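TodX (Pseudomonas putida, PDB 3BS0) probably carries toluene and related aromatic hydrocarbons across the bacterial outer membrane, as a beta-barrel member of the FadL family of hydrophobic-compound transporters. Local coordinates at residues D91-G96 with I139-Q144. Residues are numbered along the deposited sequence; the frame is centred on the assembly and turned at random.
Sequences DDWRFG and IGFSYQ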
loop_
_atom_site.group_PDB
_atom_site.type_symbol
_atom_site.label_atom_id
_atom_site.label_comp_id
_atom_site.label_asym_id
_atom_site.label_seq_id
_atom_site.Cartn_x
_atom_site.Cartn_y
_atom_site.Cartn_z
ATOM N N ASP A 91 17.633 16.350 -24.387
ATOM C CA ASP A 91 17.537 17.805 -24.390
ATOM C C ASP A 91 16.790 18.315 -23.166
ATOM O O ASP A 91 17.257 18.186 -22.041
ATOM C CB ASP A 91 16.814 18.307 -25.644
ATOM C CG ASP A 91 17.615 18.090 -26.907
ATOM O OD1 ASP A 91 18.843 18.333 -26.883
ATOM O OD2 ASP A 91 17.010 17.692 -27.927
ATOM N N ASP A 92 15.626 18.908 -23.411
ATOM C CA ASP A 92 14.768 19.462 -22.368
ATOM C C ASP A 92 13.884 18.381 -21.762
ATOM O O ASP A 92 13.292 18.569 -20.700
ATOM C CB ASP A 92 13.870 20.549 -22.966
ATOM C CG ASP A 92 14.574 21.878 -23.114
ATOM O OD1 ASP A 92 14.088 22.716 -23.913
ATOM O OD2 ASP A 92 15.594 22.083 -22.415
ATOM N N TRP A 93 13.790 17.254 -22.457
ATOM C CA TRP A 93 12.960 16.144 -22.012
ATOM C C TRP A 93 13.620 15.147 -21.072
ATOM O O TRP A 93 14.846 15.038 -20.981
ATOM C CB TRP A 93 12.420 15.350 -23.213
ATOM C CG TRP A 93 11.458 16.092 -24.095
ATOM C CD1 TRP A 93 11.763 16.998 -25.065
ATOM C CD2 TRP A 93 10.031 15.981 -24.076
ATOM N NE1 TRP A 93 10.612 17.464 -25.657
ATOM C CE2 TRP A 93 9.532 16.862 -25.069
ATOM C CE3 TRP A 93 9.118 15.238 -23.320
ATOM C CZ2 TRP A 93 8.164 17.007 -25.325
ATOM C CZ3 TRP A 93 7.760 15.382 -23.571
ATOM C CH2 TRP A 93 7.297 16.266 -24.568
ATOM N N ARG A 94 12.763 14.425 -20.366
ATOM C CA ARG A 94 13.185 13.359 -19.479
ATOM C C ARG A 94 12.153 12.276 -19.769
ATOM O O ARG A 94 10.946 12.531 -19.731
ATOM C CB ARG A 94 13.125 13.772 -18.015
ATOM C CG ARG A 94 13.953 14.992 -17.675
ATOM C CD ARG A 94 15.451 14.738 -17.527
ATOM N NE ARG A 94 16.142 16.003 -17.261
ATOM C CZ ARG A 94 17.322 16.128 -16.663
ATOM N NH1 ARG A 94 17.996 15.061 -16.246
ATOM N NH2 ARG A 94 17.817 17.336 -16.451
ATOM N N PHE A 95 12.632 11.091 -20.129
ATOM C CA PHE A 95 11.760 9.970 -20.412
ATOM C C PHE A 95 12.147 8.854 -19.450
ATOM O O PHE A 95 13.332 8.560 -19.268
ATOM C CB PHE A 95 11.949 9.507 -21.848
ATOM C CG PHE A 95 11.469 10.497 -22.881
ATOM C CD1 PHE A 95 12.373 11.292 -23.585
ATOM C CD2 PHE A 95 10.106 10.591 -23.187
ATOM C CE1 PHE A 95 11.923 12.162 -24.585
ATOM C CE2 PHE A 95 9.646 11.447 -24.170
ATOM C CZ PHE A 95 10.548 12.238 -24.878
ATOM N N GLY A 96 11.156 8.234 -18.821
ATOM C CA GLY A 96 11.469 7.176 -17.890
ATOM C C GLY A 96 10.459 6.056 -17.759
ATOM O O GLY A 96 9.257 6.251 -17.919
ATOM N N ILE A 139 5.172 4.532 -17.285
ATOM C CA ILE A 139 5.880 5.016 -18.451
ATOM C C ILE A 139 5.601 6.506 -18.303
ATOM O O ILE A 139 4.450 6.908 -18.075
ATOM C CB ILE A 139 5.282 4.505 -19.751
ATOM C CG1 ILE A 139 5.418 2.980 -19.819
ATOM C CG2 ILE A 139 6.010 5.148 -20.931
ATOM C CD1 ILE A 139 4.786 2.347 -21.084
ATOM N N GLY A 140 6.639 7.329 -18.378
ATOM C CA GLY A 140 6.407 8.749 -18.221
ATOM C C GLY A 140 7.447 9.637 -18.849
ATOM O O GLY A 140 8.484 9.170 -19.293
ATOM N N PHE A 141 7.157 10.931 -18.875
ATOM C CA PHE A 141 8.055 11.918 -19.450
ATOM C C PHE A 141 8.017 13.194 -18.626
ATOM O O PHE A 141 7.232 13.331 -17.691
ATOM C CB PHE A 141 7.627 12.244 -20.875
ATOM C CG PHE A 141 6.370 13.056 -20.955
ATOM C CD1 PHE A 141 6.394 14.432 -20.740
ATOM C CD2 PHE A 141 5.154 12.447 -21.210
ATOM C CE1 PHE A 141 5.225 15.183 -20.777
ATOM C CE2 PHE A 141 3.984 13.189 -21.248
ATOM C CZ PHE A 141 4.020 14.559 -21.031
ATOM N N SER A 142 8.863 14.137 -19.002
ATOM C CA SER A 142 8.933 15.415 -18.321
ATOM C C SER A 142 9.553 16.429 -19.272
ATOM O O SER A 142 10.544 16.137 -19.941
ATOM C CB SER A 142 9.777 15.298 -17.056
ATOM O OG SER A 142 9.616 16.444 -16.243
ATOM N N TYR A 143 8.952 17.613 -19.338
ATOM C CA TYR A 143 9.435 18.675 -20.209
ATOM C C TYR A 143 9.708 19.943 -19.419
ATOM O O TYR A 143 8.881 20.381 -18.623
ATOM C CB TYR A 143 8.415 18.980 -21.312
ATOM C CG TYR A 143 8.933 19.956 -22.344
ATOM C CD1 TYR A 143 10.084 19.674 -23.075
ATOM C CD2 TYR A 143 8.287 21.171 -22.581
ATOM C CE1 TYR A 143 10.587 20.577 -24.018
ATOM C CE2 TYR A 143 8.785 22.088 -23.523
ATOM C CZ TYR A 143 9.938 21.784 -24.238
ATOM O OH TYR A 143 10.466 22.683 -25.148
ATOM N N GLN A 144 10.886 20.515 -19.628
ATOM C CA GLN A 144 11.255 21.761 -18.977
ATOM C C GLN A 144 10.810 22.797 -20.005
ATOM O O GLN A 144 11.620 23.333 -20.755
ATOM C CB GLN A 144 12.771 21.820 -18.769
ATOM C CG GLN A 144 13.274 23.052 -18.048
ATOM C CD GLN A 144 13.336 22.874 -16.546
ATOM O OE1 GLN A 144 14.077 22.031 -16.039
ATOM N NE2 GLN A 144 12.558 23.676 -15.822
#
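Trp93 and Tyr143 face each other as an antiparallel non-hydrogen-bonded pair, and the indole lies across the tyrosine side chain. Tyr143 CB sits over the six-membered ring of Trp93, 4.2 Å from its centroid and 4° off the ring normal, a CH-pi contact. Tyr143 CD1 is over the same face, 3.4 Å from Trp93 NE1; the phenol and the five-membered ring form an oblique pair, the planes 40° apart. CG of Trp93 stands anti to the carbonyl carbon, beside the backbone N, while CG of Tyr143 is anti to its own N. At the indole edge, Trp93 CZ3 meets Phe141 CD1 at 3.3 Å, the two side chains running side by side. An alanine in place of Trp93 would probably open a gap between Phe141 and Tyr143 and leave Tyr143 CB without its aromatic face.

Beneath the rings, the backbones are joined by paired hydrogen bonds. Gly96 N to Gly140 O is nearly straight (174° at the hydrogen), whereas Ser142 N to Arg94 O is bent and weak. Arg94 and Ser142 occupy the buried face, touching through their CB atoms; Ser142 OG is hydrogen-bonded to Phe151 O, with Pro34 O a second carbonyl competing for the one hydroxyl hydrogen, and the Arg94 guanidinium bonds weakly to Ala40 O and Pro41 O.

Packing is looser at Phe95, whose CD2 and CE2 brush Phe141 CB. The Asp92 end is exposed yet still in contact: CB touches Tyr143 CE1, OD1 stays 3.8 Å from Tyr143 OH, and Gln144 N to Asp92 O lengthens to 3.3 Å. Strands 93-108 and 129-143 are thus antiparallel neighbours in the barrel wall, Arg94 and Ser142 turned to residues 34-41, and the aromatic cluster on the other side is consistent with the aromatic girdle of outer-membrane beta-barrels.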